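Local atomic coordinates of regulation of enolase protein 1 (PDB entry 3O12), a protein that acts in the galactose metabolic pathway through the GAL83 protein and may control the level of the enolase ENO1. Residues 58-63 and 132-137; 97-102 and 191-196; 104-109 and 177-182; 125-130 and 172-177. All blocks are in the same frame, centred on the assembly; numbering follows the deposited sequence. Where two conformers were deposited one is given.

Overall arrangement
All four contacts reach the same curved antiparallel sheet of a two-sheet beta sandwich, and interaction 4 joins it face to face with the second, seven-strand sheet through edge strand 172-177. By centre-to-centre distance, interactions 1 and 4 are nearest (about 12 Å) and interactions 2 and 3 farthest apart (about 22 Å), on opposite sides of the chain's centre. Interactions 1 and 4 lie on neighbouring strands, 134-140 and 122-131; interactions 3 and 4 share P177. Along the chain, interaction 4 is nested inside interaction 3 and interaction 3 inside interaction 2, whereas interaction 1 crosses all three. The interleaving ties sequence-distant strands and loops into one compact domain.

Interaction 1 of 4, residues 58-63 and 132-137; sequences DFWRET and GKSDWS. With EDO (1,2-ethanediol), chain H; EDO (1,2-ethanediol), chain G.
S134 packs against one face of the W60 ring and bonds to the backbone of R61, and the tight part of the contact is built round its small side chain. Its CB lies 3.7 Å from the centroid of the W60 six-membered ring and only 2° off the ring normal, a CH-pi contact. Its OG accepts from the backbone N of R61 at 2.8 Å and is also bonded to T130, while S134 N donates to R61 O. T63 OG1 adds a 2.7 Å bond to S134 O, in the carbonyl plane on a lone pair. R61 bends at chi3, which lets its NE give G132 O a 2.8 Å bond. W60 is steadied by NE1 donating, nearly in the ring plane, to T63 O. At the rim of the indole, CH2 of W60 stands 3.7 Å from W136 CB, and the two six-membered rings are inclined at 83°; W136 NE1 bonds to S126. On the loose side, E62 and K133 merely run side by side in an exposed region. Two ethanediols, probably from the crystallisation liquor, hydrogen-bond to D58; one lies over the W60 face opposite S134 and the other over a face of W136, which may mark a pocket. Strands 59-61 and 134-137, members of one curled antiparallel sheet, run at 122° to each other and meet through side chains and the turn at 61-63, as in concanavalin A-like beta sandwiches.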
loop_
_atom_site.group_PDB
_atom_site.type_symbol
_atom_site.label_atom_id
_atom_site.label_comp_id
_atom_site.label_asym_id
_atom_site.label_seq_id
_atom_site.Cartn_x
_atom_site.Cartn_y
_atom_site.Cartn_z
ATOM N N ASP A 58 5.136 10.899 2.303
ATOM C CA ASP A 58 5.331 10.317 0.971
ATOM C C ASP A 58 6.329 9.157 1.020
ATOM O O ASP A 58 7.103 9.024 1.970
ATOM C CB ASP A 58 5.823 11.406 0.000
ATOM C CG ASP A 58 5.594 11.058 -1.474
ATOM O OD1 ASP A 58 4.929 10.044 -1.783
ATOM O OD2 ASP A 58 6.078 11.841 -2.325
ATOM N N PHE A 59 6.313 8.328 -0.023
ATOM C CA PHE A 59 7.310 7.282 -0.210
ATOM C C PHE A 59 7.806 7.383 -1.641
ATOM O O PHE A 59 7.023 7.224 -2.579
ATOM C CB PHE A 59 6.695 5.888 -0.018
ATOM C CG PHE A 59 6.448 5.503 1.416
ATOM C CD1 PHE A 59 7.510 5.328 2.303
ATOM C CD2 PHE A 59 5.154 5.262 1.857
ATOM C CE1 PHE A 59 7.271 4.946 3.626
ATOM C CE2 PHE A 59 4.908 4.880 3.180
ATOM C CZ PHE A 59 5.963 4.728 4.055
ATOM N N TRP A 60 9.099 7.634 -1.810
ATOM C CA TRP A 60 9.695 7.738 -3.141
ATOM C C TRP A 60 11.200 7.631 -3.000
ATOM O O TRP A 60 11.756 8.140 -2.038
ATOM C CB TRP A 60 9.358 9.086 -3.801
ATOM C CG TRP A 60 9.803 9.140 -5.234
ATOM C CD1 TRP A 60 10.927 9.750 -5.742
ATOM C CD2 TRP A 60 9.138 8.535 -6.346
ATOM N NE1 TRP A 60 10.983 9.566 -7.109
ATOM C CE2 TRP A 60 9.899 8.820 -7.498
ATOM C CE3 TRP A 60 7.969 7.774 -6.479
ATOM C CZ2 TRP A 60 9.528 8.370 -8.769
ATOM C CZ3 TRP A 60 7.601 7.328 -7.744
ATOM C CH2 TRP A 60 8.383 7.630 -8.872
ATOM N N ARG A 61 11.863 6.985 -3.958
ATOM C CA ARG A 61 13.323 6.953 -3.952
ATOM C C ARG A 61 13.921 7.353 -5.295
ATOM O O ARG A 61 13.928 6.566 -6.245
ATOM C CB ARG A 61 13.867 5.577 -3.542
ATOM C CG ARG A 61 14.121 5.431 -2.059
ATOM C CD ARG A 61 14.853 4.129 -1.737
ATOM N NE ARG A 61 16.297 4.181 -1.963
ATOM C CZ ARG A 61 17.173 4.693 -1.100
ATOM N NH1 ARG A 61 18.469 4.683 -1.386
ATOM N NH2 ARG A 61 16.760 5.226 0.042
ATOM N N GLU A 62 14.394 8.601 -5.346
ATOM C CA GLU A 62 15.343 9.103 -6.351
ATOM C C GLU A 62 14.828 9.359 -7.764
ATOM O O GLU A 62 15.008 10.452 -8.304
ATOM C CB GLU A 62 16.589 8.210 -6.416
ATOM C CG GLU A 62 17.651 8.704 -7.390
ATOM C CD GLU A 62 18.100 10.132 -7.105
ATOM O OE1 GLU A 62 17.966 10.589 -5.949
ATOM O OE2 GLU A 62 18.592 10.797 -8.042
ATOM N N THR A 63 14.221 8.354 -8.381
ATOM C CA THR A 63 13.943 8.412 -9.814
ATOM C C THR A 63 13.314 9.717 -10.280
ATOM O O THR A 63 12.245 10.102 -9.800
ATOM C CB THR A 63 13.024 7.257 -10.205
ATOM O OG1 THR A 63 13.570 6.045 -9.668
ATOM C CG2 THR A 63 12.903 7.142 -11.714
ATOM N N GLY A 132 16.217 -0.067 -4.718
ATOM C CA GLY A 132 17.220 0.974 -4.832
ATOM C C GLY A 132 16.563 2.255 -5.308
ATOM O O GLY A 132 16.651 3.288 -4.646
ATOM N N LYS A 133 15.904 2.179 -6.463
ATOM C CA LYS A 133 15.177 3.320 -7.019
ATOM C C LYS A 133 13.737 2.940 -7.362
ATOM O O LYS A 133 13.426 1.757 -7.589
ATOM C CB LYS A 133 15.883 3.836 -8.269
ATOM C CG LYS A 133 17.265 4.406 -8.021
ATOM C CD LYS A 133 17.843 4.883 -9.351
ATOM C CE LYS A 133 19.286 5.331 -9.245
ATOM N NZ LYS A 133 19.826 5.628 -10.606
ATOM N N SER A 134 12.862 3.946 -7.410
ATOM C CA SER A 134 11.422 3.740 -7.658
ATOM C C SER A 134 11.022 3.594 -9.140
ATOM O O SER A 134 11.492 4.343 -10.003
ATOM C CB SER A 134 10.612 4.885 -7.042
ATOM O OG SER A 134 10.781 4.956 -5.630
ATOM N N ASP A 135 10.129 2.633 -9.397
ATOM C CA ASP A 135 9.544 2.365 -10.719
ATOM C C ASP A 135 8.026 2.421 -10.592
ATOM O O ASP A 135 7.388 1.533 -10.005
ATOM C CB ASP A 135 10.002 0.986 -11.225
ATOM C CG ASP A 135 9.341 0.569 -12.537
ATOM O OD1 ASP A 135 8.363 1.215 -13.008
ATOM O OD2 ASP A 135 9.810 -0.446 -13.109
ATOM N N TRP A 136 7.455 3.482 -11.139
ATOM C CA TRP A 136 6.063 3.854 -10.949
ATOM C C TRP A 136 5.251 3.566 -12.199
ATOM O O TRP A 136 5.624 3.971 -13.296
ATOM C CB TRP A 136 6.053 5.355 -10.646
ATOM C CG TRP A 136 4.735 6.037 -10.447
ATOM C CD1 TRP A 136 3.568 5.494 -9.979
ATOM C CD2 TRP A 136 4.482 7.429 -10.645
ATOM N NE1 TRP A 136 2.594 6.468 -9.899
ATOM C CE2 TRP A 136 3.131 7.663 -10.308
ATOM C CE3 TRP A 136 5.270 8.504 -11.076
ATOM C CZ2 TRP A 136 2.552 8.927 -10.398
ATOM C CZ3 TRP A 136 4.692 9.756 -11.169
ATOM C CH2 TRP A 136 3.346 9.956 -10.826
ATOM N N SER A 137 4.138 2.861 -12.038
ATOM C CA SER A 137 3.199 2.632 -13.127
ATOM C C SER A 137 1.819 3.078 -12.692
ATOM O O SER A 137 1.456 2.929 -11.523
ATOM C CB SER A 137 3.168 1.158 -13.523
ATOM O OG SER A 137 2.401 0.979 -14.704
HETATM C C1 EDO H . 6.451 11.277 -7.237
HETATM O O1 EDO H . 5.632 12.402 -7.570
HETATM C C2 EDO H . 6.978 11.439 -5.816
HETATM O O2 EDO H . 5.881 11.367 -4.899
HETATM C C1 EDO G . 3.730 7.738 -6.642
HETATM O O1 EDO G . 2.476 7.408 -6.036
HETATM C C2 EDO G . 4.677 8.272 -5.578
HETATM O O2 EDO G . 4.029 9.257 -4.759
#

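Interaction 2 of 4, residues 97-102 and 191-196; sequences YDQAGI and CTPERG
Q99 and C191 form an antiparallel hydrogen-bonded pair, their CA atoms 5.2 Å apart, with Q99 N donating to C191 O and C191 N to Q99 O at 3.0 Å each. The bridge belongs to one sheet of the beta sandwich, where strand 99-100 lies between strands 185-191 and 110-119, and the chain turns a corner at G101 just beyond. Both side chains stand on the same face of the sheet, where CB of C191 lies 3.9 Å from OE1 of Q99. With CG of Q99 anti to the carbonyl carbon (chi1 -49°) and the chain extended beyond it, the amide is carried to partners at both ends: OE1 accepts from K113, and NE2 donates to Y97 O, approaching in the carbonyl plane. That fixes the amide's rotation and puts NE2 of Q99 3.7 Å from CG of P193, the two side chains crossing at about a right angle. CD of P193 also lies 3.7 Å from CB of Y97. Past the bridge the chains part into loops: T192 OG1 turns to T53, and OD2 of D98 accepts from the backbone N of E94. The other carboxylate oxygen, D98 OD1, lies 3.3 Å from the methyl CG2 of T192.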
loop_
_atom_site.group_PDB
_atom_site.type_symbol
_atom_site.label_atom_id
_atom_site.label_comp_id
_atom_site.label_asym_id
_atom_site.label_seq_id
_atom_site.Cartn_x
_atom_site.Cartn_y
_atom_site.Cartn_z
ATOM N N TYR A 97 -2.119 13.922 -5.373
ATOM C CA TYR A 97 -1.120 13.092 -4.694
ATOM C C TYR A 97 -1.641 12.312 -3.486
ATOM O O TYR A 97 -0.887 11.540 -2.900
ATOM C CB TYR A 97 0.128 13.900 -4.310
ATOM C CG TYR A 97 0.849 14.523 -5.488
ATOM C CD1 TYR A 97 1.273 13.745 -6.561
ATOM C CD2 TYR A 97 1.119 15.886 -5.520
ATOM C CE1 TYR A 97 1.935 14.308 -7.638
ATOM C CE2 TYR A 97 1.781 16.460 -6.591
ATOM C CZ TYR A 97 2.188 15.667 -7.647
ATOM O OH TYR A 97 2.849 16.233 -8.717
ATOM N N ASP A 98 -2.905 12.513 -3.109
ATOM C CA ASP A 98 -3.527 11.687 -2.074
ATOM C C ASP A 98 -3.410 10.225 -2.472
ATOM O O ASP A 98 -3.756 9.868 -3.595
ATOM C CB ASP A 98 -5.009 12.018 -1.915
ATOM C CG ASP A 98 -5.249 13.294 -1.140
ATOM O OD1 ASP A 98 -4.279 14.045 -0.893
ATOM O OD2 ASP A 98 -6.419 13.540 -0.779
ATOM N N GLN A 99 -2.948 9.383 -1.549
ATOM C CA GLN A 99 -2.713 7.972 -1.837
ATOM C C GLN A 99 -3.103 7.088 -0.660
ATOM O O GLN A 99 -2.850 7.423 0.499
ATOM C CB GLN A 99 -1.220 7.686 -2.054
ATOM C CG GLN A 99 -0.472 8.587 -2.993
ATOM C CD GLN A 99 1.029 8.476 -2.785
ATOM O OE1 GLN A 99 1.555 7.401 -2.458
ATOM N NE2 GLN A 99 1.725 9.591 -2.954
ATOM N N ALA A 100 -3.660 5.927 -0.965
ATOM C CA ALA A 100 -3.836 4.897 0.048
ATOM C C ALA A 100 -3.857 3.527 -0.606
ATOM O O ALA A 100 -4.226 3.383 -1.780
ATOM C CB ALA A 100 -5.104 5.142 0.857
ATOM N N GLY A 101 -3.459 2.519 0.158
ATOM C CA GLY A 101 -3.442 1.162 -0.343
ATOM C C GLY A 101 -2.641 0.259 0.559
ATOM O O GLY A 101 -2.855 0.222 1.776
ATOM N N ILE A 102 -1.737 -0.499 -0.045
ATOM C CA ILE A 102 -0.937 -1.469 0.687
ATOM C C ILE A 102 0.538 -1.263 0.373
ATOM O O ILE A 102 0.897 -0.783 -0.704
ATOM C CB ILE A 102 -1.378 -2.901 0.306
ATOM C CG1 ILE A 102 -1.009 -3.914 1.403
ATOM C CG2 ILE A 102 -0.831 -3.306 -1.072
ATOM C CD1 ILE A 102 -1.646 -5.294 1.201
ATOM N N CYS A 191 -0.597 8.198 2.273
ATOM C CA CYS A 191 0.318 9.332 2.111
ATOM C C CYS A 191 -0.455 10.550 1.624
ATOM O O CYS A 191 -1.389 10.418 0.833
ATOM C CB CYS A 191 1.399 9.039 1.040
ATOM S SG CYS A 191 2.490 7.694 1.415
ATOM N N THR A 192 -0.066 11.723 2.112
ATOM C CA THR A 192 -0.427 12.995 1.483
ATOM C C THR A 192 0.827 13.860 1.409
ATOM O O THR A 192 1.208 14.492 2.389
ATOM C CB THR A 192 -1.530 13.756 2.247
ATOM O OG1 THR A 192 -1.272 13.708 3.656
ATOM C CG2 THR A 192 -2.890 13.150 1.966
ATOM N N PRO A 193 1.498 13.863 0.248
ATOM C CA PRO A 193 2.762 14.595 0.109
ATOM C C PRO A 193 2.658 16.099 0.376
ATOM O O PRO A 193 3.663 16.714 0.734
ATOM C CB PRO A 193 3.170 14.316 -1.341
ATOM C CG PRO A 193 2.558 12.962 -1.638
ATOM C CD PRO A 193 1.243 12.954 -0.886
ATOM N N GLU A 194 1.469 16.676 0.218
ATOM C CA GLU A 194 1.264 18.092 0.531
ATOM C C GLU A 194 0.452 18.280 1.819
ATOM O O GLU A 194 0.877 17.835 2.887
ATOM C CB GLU A 194 0.642 18.826 -0.662
ATOM C CG GLU A 194 1.522 18.766 -1.903
ATOM C CD GLU A 194 0.999 19.605 -3.053
ATOM O OE1 GLU A 194 -0.234 19.651 -3.250
ATOM O OE2 GLU A 194 1.827 20.212 -3.764
ATOM N N ARG A 195 -0.703 18.936 1.743
ATOM C CA ARG A 195 -1.522 19.114 2.935
ATOM C C ARG A 195 -2.064 17.773 3.420
ATOM O O ARG A 195 -2.363 16.884 2.621
ATOM C CB ARG A 195 -2.656 20.114 2.690
ATOM C CG ARG A 195 -2.184 21.562 2.611
ATOM C CD ARG A 195 -3.349 22.530 2.452
ATOM N NE ARG A 195 -4.227 22.537 3.618
ATOM C CZ ARG A 195 -4.080 23.350 4.660
ATOM N NH1 ARG A 195 -4.929 23.287 5.678
ATOM N NH2 ARG A 195 -3.085 24.225 4.687
ATOM N N GLY A 196 -2.170 17.626 4.735
ATOM C CA GLY A 196 -2.649 16.382 5.304
ATOM C C GLY A 196 -4.158 16.318 5.340
ATOM O O GLY A 196 -4.844 17.160 4.749
HETATM O O HOH W 1 -1.163 15.151 -1.120
#

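Interaction 3 of 4, residues 104-109 and 177-182; sequences VRIDDG and PFPTSD
A single methyl, CD1 of I106, touches F178, P179 and S181, and no hydrogen bond joins the two segments. The closest of the three is P179, whose CB is 3.7 Å from CD1 of I106; the ring atom CE2 of F178 follows at 4.0 Å, and CB of S181 at 4.2 Å. The extended chain of I106 (chi2 172°) carries CD1 this far, since even the nearest CA atoms, those of I106 and S181, remain 7.6 Å apart. V104 reaches the same ring atom from the strand, with CG1 3.8 Å from CE2 of F178; both methyl groups approach the phenyl obliquely. The ring itself is backed by its own neighbour: CD of P179 sits 3.4 Å above one face, offset toward the rim.

I106 and D107 both face H110, a classic beta bulge that marks the corner of the strand, and an Asx turn follows it, D107 OD1 accepting from G109 N. R105 points away instead and forms a salt bridge with D70. In 177-182, P179 O bonds to Y184 and S181 OG to H183 O, while Y184 also packs on V104 and I106. The contact thus joins the end of strand 102-105 to the connection between strands 172-177 and 185-191. Its polar groups bond within their own segment or to residues such as Y184, H183 and D70, so what spans the interface is van der Waals packing of I106, V104, F178 and P179, with 218 Å² buried over both sides and no directional bond.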
loop_
_atom_site.group_PDB
_atom_site.type_symbol
_atom_site.label_atom_id
_atom_site.label_comp_id
_atom_site.label_asym_id
_atom_site.label_seq_id
_atom_site.Cartn_x
_atom_site.Cartn_y
_atom_site.Cartn_z
ATOM N N VAL A 104 4.413 -3.452 0.773
ATOM C CA VAL A 104 5.295 -4.536 1.186
ATOM C C VAL A 104 6.669 -3.906 1.346
ATOM O O VAL A 104 7.136 -3.202 0.446
ATOM C CB VAL A 104 5.374 -5.639 0.129
ATOM C CG1 VAL A 104 6.346 -6.729 0.535
ATOM C CG2 VAL A 104 3.991 -6.219 -0.177
ATOM N N ARG A 105 7.326 -4.140 2.477
ATOM C CA ARG A 105 8.591 -3.481 2.761
ATOM C C ARG A 105 9.601 -4.461 3.330
ATOM O O ARG A 105 9.275 -5.267 4.219
ATOM C CB ARG A 105 8.353 -2.341 3.761
ATOM C CG ARG A 105 9.590 -1.542 4.169
ATOM C CD ARG A 105 9.137 -0.376 5.049
ATOM N NE ARG A 105 10.229 0.408 5.624
ATOM C CZ ARG A 105 10.599 1.611 5.195
ATOM N NH1 ARG A 105 9.983 2.178 4.159
ATOM N NH2 ARG A 105 11.584 2.258 5.802
ATOM N N ILE A 106 10.832 -4.378 2.827
ATOM C CA ILE A 106 11.977 -5.044 3.447
ATOM C C ILE A 106 12.741 -4.004 4.269
ATOM O O ILE A 106 13.017 -4.210 5.450
ATOM C CB ILE A 106 12.896 -5.660 2.381
ATOM C CG1 ILE A 106 12.168 -6.761 1.598
ATOM C CG2 ILE A 106 14.181 -6.200 3.032
ATOM C CD1 ILE A 106 12.959 -7.290 0.402
ATOM N N ASP A 107 13.083 -2.883 3.634
ATOM C CA ASP A 107 13.747 -1.769 4.309
ATOM C C ASP A 107 13.515 -0.500 3.502
ATOM O O ASP A 107 12.742 -0.516 2.542
ATOM C CB ASP A 107 15.244 -2.030 4.515
ATOM C CG ASP A 107 15.972 -2.405 3.234
ATOM O OD1 ASP A 107 15.658 -1.854 2.152
ATOM O OD2 ASP A 107 16.893 -3.245 3.313
ATOM N N ASP A 108 14.163 0.599 3.872
ATOM C CA ASP A 108 13.848 1.866 3.206
ATOM C C ASP A 108 14.239 1.903 1.725
ATOM O O ASP A 108 13.768 2.764 0.972
ATOM C CB ASP A 108 14.413 3.073 3.969
ATOM C CG ASP A 108 15.929 3.100 4.002
ATOM O OD1 ASP A 108 16.571 2.229 3.385
ATOM O OD2 ASP A 108 16.476 4.003 4.666
ATOM N N GLY A 109 15.064 0.954 1.297
ATOM C CA GLY A 109 15.501 0.900 -0.083
ATOM C C GLY A 109 14.804 -0.146 -0.934
ATOM O O GLY A 109 14.984 -0.186 -2.138
ATOM N N PRO A 177 9.857 -8.941 -10.320
ATOM C CA PRO A 177 10.838 -9.482 -9.377
ATOM C C PRO A 177 10.832 -8.660 -8.101
ATOM O O PRO A 177 10.630 -7.448 -8.135
ATOM C CB PRO A 177 12.182 -9.286 -10.097
ATOM C CG PRO A 177 11.844 -9.042 -11.518
ATOM C CD PRO A 177 10.494 -8.372 -11.518
ATOM N N PHE A 178 11.073 -9.323 -6.981
ATOM C CA PHE A 178 11.183 -8.629 -5.710
ATOM C C PHE A 178 12.184 -9.438 -4.898
ATOM O O PHE A 178 12.215 -10.656 -5.001
ATOM C CB PHE A 178 9.814 -8.563 -5.025
ATOM C CG PHE A 178 9.734 -7.537 -3.918
ATOM C CD1 PHE A 178 9.806 -6.182 -4.204
ATOM C CD2 PHE A 178 9.612 -7.933 -2.598
ATOM C CE1 PHE A 178 9.736 -5.235 -3.191
ATOM C CE2 PHE A 178 9.542 -6.992 -1.580
ATOM C CZ PHE A 178 9.613 -5.643 -1.875
ATOM N N PRO A 179 13.038 -8.769 -4.108
ATOM C CA PRO A 179 14.081 -9.555 -3.435
ATOM C C PRO A 179 13.531 -10.634 -2.518
ATOM O O PRO A 179 12.529 -10.413 -1.831
ATOM C CB PRO A 179 14.827 -8.509 -2.604
ATOM C CG PRO A 179 14.622 -7.239 -3.333
ATOM C CD PRO A 179 13.196 -7.325 -3.871
ATOM N N THR A 180 14.184 -11.792 -2.498
ATOM C CA THR A 180 13.883 -12.797 -1.488
ATOM C C THR A 180 14.285 -12.267 -0.119
ATOM O O THR A 180 15.187 -11.432 -0.005
ATOM C CB THR A 180 14.616 -14.125 -1.758
ATOM O OG1 THR A 180 16.023 -13.877 -1.835
ATOM C CG2 THR A 180 14.152 -14.733 -3.071
ATOM N N SER A 181 13.609 -12.751 0.921
ATOM C CA SER A 181 13.884 -12.302 2.281
ATOM C C SER A 181 13.318 -13.322 3.249
ATOM O O SER A 181 12.318 -13.985 2.939
ATOM C CB SER A 181 13.220 -10.937 2.524
ATOM O OG SER A 181 13.617 -10.393 3.775
ATOM N N ASP A 182 13.946 -13.453 4.418
ATOM C CA ASP A 182 13.411 -14.313 5.466
ATOM C C ASP A 182 12.086 -13.768 6.009
ATOM O O ASP A 182 11.235 -14.525 6.484
ATOM C CB ASP A 182 14.410 -14.455 6.626
ATOM C CG ASP A 182 15.596 -15.316 6.277
ATOM O OD1 ASP A 182 15.520 -16.070 5.282
ATOM O OD2 ASP A 182 16.605 -15.241 7.014
#

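Interaction 4 of 4, residues 125-130 and 172-177; sequences LSSVLT and LVRLAP. With EDO (1,2-ethanediol), chain I; EDO (1,2-ethanediol), chain F.
S127 OG is gripped from two directions: R174 NH1 donates to it at 2.9 Å with a nearly straight N-H...O angle of 165°, and O2 of an ethanediol, probably from the crystallisation liquor, bonds to it at 2.6 Å, where either partner could be the donor. The serine oxygen lies close to the plane of the guanidinium, so the bond uses the group's edge. R174 arrives with an almost fully extended side chain from CG to NE, and its NH2 makes a further bond to D135 O. One guanidinium face is covered by L129, whose CB is 3.6 Å from NH2 of R174. The in-plane bond and the cover on one face together fix how the group is turned.

The strands run nearly in the same direction, 12° apart, yet their axes are 8.2 Å from each other, too far for backbone pairing. This is face-to-face packing of the two sheets of a beta sandwich, strand 122-131 belonging to one and the edge strand 172-177 to the other. V173 and R174 both face I161 in a classic beta bulge, which brings both side chains toward the first sheet. V173 meets L125 tip to tip, CG2 of V173 lying 3.7 Å from CD2 of L125. At the other end L129 CD1 presses on A176 CB at 3.3 Å, tighter than usual for two carbons. On the far face of strand 122-131, S126 OG bonds to O2 of a second such ethanediol, 2.6 Å away and beside V128 CG2.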
loop_
_atom_site.group_PDB
_atom_site.type_symbol
_atom_site.label_atom_id
_atom_site.label_comp_id
_atom_site.label_asym_id
_atom_site.label_seq_id
_atom_site.Cartn_x
_atom_site.Cartn_y
_atom_site.Cartn_z
ATOM N N LEU A 125 -5.190 3.944 -10.411
ATOM C CA LEU A 125 -4.617 2.746 -9.814
ATOM C C LEU A 125 -3.132 2.782 -10.129
ATOM O O LEU A 125 -2.720 2.813 -11.286
ATOM C CB LEU A 125 -5.263 1.479 -10.375
ATOM C CG LEU A 125 -4.854 0.179 -9.664
ATOM C CD1 LEU A 125 -5.253 0.209 -8.207
ATOM C CD2 LEU A 125 -5.455 -1.031 -10.362
ATOM N N SER A 126 -2.333 2.775 -9.077
ATOM C CA SER A 126 -0.916 3.065 -9.177
ATOM C C SER A 126 -0.118 2.068 -8.365
ATOM O O SER A 126 -0.572 1.581 -7.325
ATOM C CB SER A 126 -0.672 4.476 -8.640
ATOM O OG SER A 126 0.703 4.786 -8.570
ATOM N N SER A 127 1.080 1.753 -8.828
ATOM C CA SER A 127 2.016 0.983 -8.029
ATOM C C SER A 127 3.421 1.501 -8.224
ATOM O O SER A 127 3.769 1.975 -9.308
ATOM C CB SER A 127 1.942 -0.518 -8.331
ATOM O OG SER A 127 2.267 -0.803 -9.667
ATOM N N VAL A 128 4.217 1.430 -7.164
ATOM C CA VAL A 128 5.611 1.834 -7.211
ATOM C C VAL A 128 6.445 0.721 -6.614
ATOM O O VAL A 128 6.272 0.376 -5.443
ATOM C CB VAL A 128 5.866 3.129 -6.434
ATOM C CG1 VAL A 128 7.364 3.506 -6.494
ATOM C CG2 VAL A 128 5.017 4.265 -6.989
ATOM N N LEU A 129 7.327 0.138 -7.412
ATOM C CA LEU A 129 8.252 -0.882 -6.960
ATOM C C LEU A 129 9.614 -0.240 -6.824
ATOM O O LEU A 129 10.142 0.303 -7.797
ATOM C CB LEU A 129 8.305 -2.035 -7.966
ATOM C CG LEU A 129 8.960 -3.336 -7.496
ATOM C CD1 LEU A 129 8.594 -4.474 -8.434
ATOM C CD2 LEU A 129 10.457 -3.186 -7.385
ATOM N N THR A 130 10.165 -0.281 -5.619
ATOM C CA THR A 130 11.435 0.364 -5.326
ATOM C C THR A 130 12.457 -0.701 -4.998
ATOM O O THR A 130 12.316 -1.457 -4.034
ATOM C CB THR A 130 11.264 1.362 -4.173
ATOM O OG1 THR A 130 10.349 2.376 -4.603
ATOM C CG2 THR A 130 12.590 2.004 -3.792
ATOM N N LEU A 172 -5.051 -8.820 -12.434
ATOM C CA LEU A 172 -3.650 -8.512 -12.193
ATOM C C LEU A 172 -3.358 -7.038 -12.425
ATOM O O LEU A 172 -3.850 -6.435 -13.397
ATOM C CB LEU A 172 -2.768 -9.349 -13.117
ATOM C CG LEU A 172 -1.266 -9.091 -12.994
ATOM C CD1 LEU A 172 -0.727 -9.799 -11.765
ATOM C CD2 LEU A 172 -0.515 -9.537 -14.258
ATOM N N VAL A 173 -2.542 -6.473 -11.550
ATOM C CA VAL A 173 -2.094 -5.086 -11.631
ATOM C C VAL A 173 -0.604 -5.080 -11.983
ATOM O O VAL A 173 -0.142 -4.300 -12.825
ATOM C CB VAL A 173 -2.288 -4.376 -10.257
ATOM C CG1 VAL A 173 -1.646 -2.988 -10.246
ATOM C CG2 VAL A 173 -3.754 -4.288 -9.896
ATOM N N ARG A 174 0.156 -5.954 -11.341
ATOM C CA ARG A 174 1.599 -5.972 -11.517
ATOM C C ARG A 174 2.212 -7.311 -11.163
ATOM O O ARG A 174 1.773 -7.975 -10.222
ATOM C CB ARG A 174 2.240 -4.867 -10.692
ATOM C CG ARG A 174 3.682 -4.591 -11.078
ATOM C CD ARG A 174 4.034 -3.177 -10.744
ATOM N NE ARG A 174 5.396 -2.819 -11.133
ATOM C CZ ARG A 174 5.886 -1.600 -10.962
ATOM N NH1 ARG A 174 5.112 -0.661 -10.428
ATOM N NH2 ARG A 174 7.130 -1.321 -11.316
ATOM N N LEU A 175 3.234 -7.700 -11.914
ATOM C CA LEU A 175 3.960 -8.947 -11.696
ATOM C C LEU A 175 5.429 -8.635 -11.922
ATOM O O LEU A 175 5.828 -8.261 -13.034
ATOM C CB LEU A 175 3.484 -10.020 -12.677
ATOM C CG LEU A 175 4.181 -11.388 -12.676
ATOM C CD1 LEU A 175 3.823 -12.175 -11.439
ATOM C CD2 LEU A 175 3.819 -12.175 -13.928
ATOM N N ALA A 176 6.239 -8.775 -10.883
ATOM C CA ALA A 176 7.606 -8.274 -10.948
ATOM C C ALA A 176 8.554 -9.017 -10.042
ATOM O O ALA A 176 8.128 -9.617 -9.065
ATOM C CB ALA A 176 7.615 -6.813 -10.563
ATOM N N PRO A 177 9.857 -8.941 -10.320
ATOM C CA PRO A 177 10.838 -9.482 -9.377
ATOM C C PRO A 177 10.832 -8.660 -8.101
ATOM O O PRO A 177 10.630 -7.448 -8.135
ATOM C CB PRO A 177 12.182 -9.286 -10.097
ATOM C CG PRO A 177 11.844 -9.042 -11.518
ATOM C CD PRO A 177 10.494 -8.372 -11.518
HETATM C C1 EDO I . -1.535 0.097 -12.606
HETATM O O1 EDO I . -1.088 -0.646 -13.745
HETATM C C2 EDO I . -0.337 0.443 -11.731
HETATM O O2 EDO I . 0.512 -0.702 -11.612
HETATM C C1 EDO F . 0.428 3.860 -4.367
HETATM O O1 EDO F . -0.857 4.461 -4.583
HETATM C C2 EDO F . 1.229 3.812 -5.665
HETATM O O2 EDO F . 1.504 5.148 -6.087
#